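Local coordinates for protein MGS-M4 (Unidentified, PDB 4Q3M) that is an aldo-keto reductase-family TIM-barrel protein from a deep-sea metagenome, probably an oxidoreductase, whose substrate is unknown, at residues F169-C174 with R223-I228. Sequence-based numbering, arbitrary orientation.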
ATOM      1  N   PHE A 169      -0.656  -7.214 -10.051  1.00 33.26           N
ATOM      2  CA  PHE A 169      -2.103  -7.116  -9.907  1.00 33.30           C
ATOM      3  C   PHE A 169      -2.613  -5.796 -10.476  1.00 34.42           C
ATOM      4  O   PHE A 169      -3.538  -5.774 -11.289  1.00 38.96           O
ATOM      5  CB  PHE A 169      -2.507  -7.251  -8.437  1.00 34.40           C
ATOM      6  CG  PHE A 169      -3.992  -7.305  -8.216  1.00 36.40           C
ATOM      7  CD1 PHE A 169      -4.662  -8.516  -8.226  1.00 33.72           C
ATOM      8  CD2 PHE A 169      -4.718  -6.146  -7.993  1.00 33.66           C
ATOM      9  CE1 PHE A 169      -6.028  -8.572  -8.022  1.00 40.72           C
ATOM     10  CE2 PHE A 169      -6.085  -6.195  -7.791  1.00 35.09           C
ATOM     11  CZ  PHE A 169      -6.740  -7.410  -7.803  1.00 34.96           C
ATOM     12  N   LEU A 170      -2.001  -4.700 -10.039  1.00 30.69           N
ATOM     13  CA  LEU A 170      -2.366  -3.369 -10.506  1.00 29.13           C
ATOM     14  C   LEU A 170      -2.116  -3.231 -12.004  1.00 35.90           C
ATOM     15  O   LEU A 170      -2.906  -2.616 -12.722  1.00 36.84           O
ATOM     16  CB  LEU A 170      -1.583  -2.301  -9.739  1.00 28.31           C
ATOM     17  CG  LEU A 170      -1.820  -0.843 -10.133  1.00 34.47           C
ATOM     18  CD1 LEU A 170      -3.277  -0.457  -9.921  1.00 39.33           C
ATOM     19  CD2 LEU A 170      -0.898   0.080  -9.353  1.00 31.90           C
ATOM     20  N   HIS A 171      -1.013  -3.813 -12.465  1.00 37.75           N
ATOM     21  CA  HIS A 171      -0.653  -3.791 -13.878  1.00 37.00           C
ATOM     22  C   HIS A 171      -1.718  -4.480 -14.724  1.00 41.15           C
ATOM     23  O   HIS A 171      -2.148  -3.950 -15.749  1.00 45.74           O
ATOM     24  CB  HIS A 171       0.703  -4.463 -14.096  1.00 34.69           C
ATOM     25  CG  HIS A 171       1.228  -4.329 -15.491  1.00 36.39           C
ATOM     26  ND1 HIS A 171       2.165  -5.192 -16.019  1.00 38.35           N
ATOM     27  CD2 HIS A 171       0.955  -3.430 -16.465  1.00 35.14           C
ATOM     28  CE1 HIS A 171       2.443  -4.833 -17.259  1.00 38.16           C
ATOM     29  NE2 HIS A 171       1.723  -3.766 -17.554  1.00 38.55           N
ATOM     30  N   ASP A 172      -2.139  -5.662 -14.285  1.00 39.13           N
ATOM     31  CA  ASP A 172      -3.165  -6.419 -14.992  1.00 43.92           C
ATOM     32  C   ASP A 172      -4.482  -5.657 -15.037  1.00 41.72           C
ATOM     33  O   ASP A 172      -5.154  -5.637 -16.066  1.00 44.30           O
ATOM     34  CB  ASP A 172      -3.372  -7.788 -14.340  1.00 50.19           C
ATOM     35  CG  ASP A 172      -2.268  -8.770 -14.683  1.00 58.18           C
ATOM     36  OD1 ASP A 172      -1.544  -8.530 -15.671  1.00 56.70           O
ATOM     37  OD2 ASP A 172      -2.131  -9.785 -13.968  1.00 64.14           O
ATOM     38  N   TYR A 173      -4.846  -5.030 -13.921  1.00 37.85           N
ATOM     39  CA  TYR A 173      -6.072  -4.243 -13.864  1.00 37.91           C
ATOM     40  C   TYR A 173      -6.039  -3.106 -14.879  1.00 36.72           C
ATOM     41  O   TYR A 173      -6.996  -2.901 -15.625  1.00 35.89           O
ATOM     42  CB  TYR A 173      -6.305  -3.675 -12.462  1.00 37.27           C
ATOM     43  CG  TYR A 173      -7.471  -2.711 -12.414  1.00 36.57           C
ATOM     44  CD1 TYR A 173      -8.775  -3.173 -12.295  1.00 35.55           C
ATOM     45  CD2 TYR A 173      -7.269  -1.339 -12.508  1.00 35.53           C
ATOM     46  CE1 TYR A 173      -9.843  -2.297 -12.263  1.00 36.79           C
ATOM     47  CE2 TYR A 173      -8.330  -0.458 -12.481  1.00 35.28           C
ATOM     48  CZ  TYR A 173      -9.613  -0.941 -12.356  1.00 36.08           C
ATOM     49  OH  TYR A 173     -10.667  -0.060 -12.329  1.00 38.11           O
ATOM     50  N   CYS A 174      -4.934  -2.364 -14.892  1.00 36.45           N
ATOM     51  CA  CYS A 174      -4.774  -1.242 -15.809  1.00 34.59           C
ATOM     52  C   CYS A 174      -4.866  -1.695 -17.263  1.00 36.01           C
ATOM     53  O   CYS A 174      -5.542  -1.063 -18.075  1.00 36.57           O
ATOM     54  CB  CYS A 174      -3.441  -0.533 -15.560  1.00 29.34           C
ATOM     55  SG  CYS A 174      -3.343   0.346 -13.981  1.00 39.25           S
ATOM     56  N   ARG A 223       7.982  -5.588 -19.985  1.00 44.25           N
ATOM     57  CA  ARG A 223       6.610  -5.688 -19.495  1.00 42.68           C
ATOM     58  C   ARG A 223       5.707  -4.617 -20.099  1.00 41.37           C
ATOM     59  O   ARG A 223       4.586  -4.410 -19.629  1.00 40.47           O
ATOM     60  CB  ARG A 223       6.576  -5.582 -17.969  1.00 42.58           C
ATOM     61  CG  ARG A 223       7.247  -6.728 -17.235  1.00 46.50           C
ATOM     62  CD  ARG A 223       7.151  -6.525 -15.731  1.00 45.74           C
ATOM     63  NE  ARG A 223       5.763  -6.481 -15.278  1.00 42.97           N
ATOM     64  CZ  ARG A 223       5.376  -6.009 -14.097  1.00 43.29           C
ATOM     65  NH1 ARG A 223       6.274  -5.532 -13.246  1.00 44.11           N
ATOM     66  NH2 ARG A 223       4.091  -6.009 -13.769  1.00 38.16           N
ATOM     67  N   GLU A 224       6.204  -3.944 -21.134  1.00 49.40           N
ATOM     68  CA  GLU A 224       5.476  -2.865 -21.804  1.00 50.42           C
ATOM     69  C   GLU A 224       5.048  -1.775 -20.823  1.00 47.99           C
ATOM     70  O   GLU A 224       3.944  -1.240 -20.914  1.00 42.47           O
ATOM     71  CB  GLU A 224       4.258  -3.419 -22.547  1.00 52.69           C
ATOM     72  CG  GLU A 224       4.610  -4.370 -23.681  1.00 58.08           C
ATOM     73  CD  GLU A 224       3.389  -4.881 -24.421  1.00 63.76           C
ATOM     74  OE1 GLU A 224       2.281  -4.837 -23.847  1.00 66.35           O
ATOM     75  OE2 GLU A 224       3.538  -5.324 -25.580  1.00 66.67           O
ATOM     76  N   ILE A 225       5.935  -1.456 -19.885  1.00 42.70           N
ATOM     77  CA  ILE A 225       5.680  -0.415 -18.897  1.00 43.32           C
ATOM     78  C   ILE A 225       6.573   0.797 -19.142  1.00 48.10           C
ATOM     79  O   ILE A 225       7.786   0.660 -19.300  1.00 44.72           O
ATOM     80  CB  ILE A 225       5.907  -0.931 -17.460  1.00 40.69           C
ATOM     81  CG1 ILE A 225       4.890  -2.020 -17.114  1.00 41.38           C
ATOM     82  CG2 ILE A 225       5.826   0.211 -16.456  1.00 33.42           C
ATOM     83  CD1 ILE A 225       5.029  -2.557 -15.704  1.00 38.58           C
ATOM     84  N   VAL A 226       5.967   1.981 -19.181  1.00 47.20           N
ATOM     85  CA  VAL A 226       6.724   3.217 -19.333  1.00 43.69           C
ATOM     86  C   VAL A 226       7.586   3.458 -18.098  1.00 39.81           C
ATOM     87  O   VAL A 226       7.095   3.410 -16.970  1.00 37.27           O
ATOM     88  CB  VAL A 226       5.798   4.427 -19.563  1.00 41.88           C
ATOM     89  CG1 VAL A 226       6.615   5.704 -19.692  1.00 47.04           C
ATOM     90  CG2 VAL A 226       4.941   4.210 -20.800  1.00 42.15           C
ATOM     91  N   VAL A 227       8.873   3.710 -18.317  1.00 41.57           N
ATOM     92  CA  VAL A 227       9.820   3.861 -17.217  1.00 46.28           C
ATOM     93  C   VAL A 227      10.508   5.229 -17.251  1.00 51.19           C
ATOM     94  O   VAL A 227      10.901   5.713 -18.313  1.00 53.12           O
ATOM     95  CB  VAL A 227      10.881   2.735 -17.248  1.00 49.13           C
ATOM     96  CG1 VAL A 227      11.549   2.665 -18.610  1.00 53.59           C
ATOM     97  CG2 VAL A 227      11.911   2.925 -16.150  1.00 49.08           C
ATOM     98  N   ILE A 228      10.638   5.851 -16.083  1.00 50.05           N
ATOM     99  CA  ILE A 228      11.252   7.172 -15.983  1.00 47.84           C
ATOM    100  C   ILE A 228      12.268   7.262 -14.843  1.00 42.22           C
ATOM    101  O   ILE A 228      11.968   7.797 -13.776  1.00 42.56           O
ATOM    102  CB  ILE A 228      10.183   8.267 -15.791  1.00 49.16           C
ATOM    103  CG1 ILE A 228       9.081   7.778 -14.847  1.00 46.57           C
ATOM    104  CG2 ILE A 228       9.579   8.658 -17.128  1.00 53.10           C
ATOM    105  CD1 ILE A 228       8.114   8.857 -14.424  1.00 49.63           C
TER
HETATM  106  O   HOH W   1       1.407  -2.555 -20.090  1.00 29.79           O
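The imidazole of H171 reaches out from its helix and lies with one face against I225, whose CD1 sits 3.9 Å from the ring centroid, only 13° off the normal, a CH-pi contact. CG of H171 stands anti to the backbone N (chi1 -173°), which carries the ring off the helix toward the turn before strand 226-227. CD1 of I225 also lies over the guanidinium of R223, so this one methyl covers a face of both flat groups, whose planes are turned 71° apart. Where they meet, R223 NH2 gives a weak, bent hydrogen bond to H171 ND1 (3.1 Å); R223 NH1 is hydrogen-bonded to Q166 O, the stronger hold on the guanidinium. On the other ring nitrogen, NE2 meets a water in the ring plane at 2.8 Å, and that water donates to E224 O. Cutting the ring back to an alanine would probably leave the CD1 methyl of I225 without its aromatic cover, R223 NH2 without this weak acceptor, and the water without its hold on the helix side. E224, at positive phi, is the C-prime residue of the Schellman motif ending helix 212-222. The contact thus ties the outer helix 168-176 to the turn leading into barrel strand 226-227, while I225 also packs on L181 of the adjacent parallel strand 180-184.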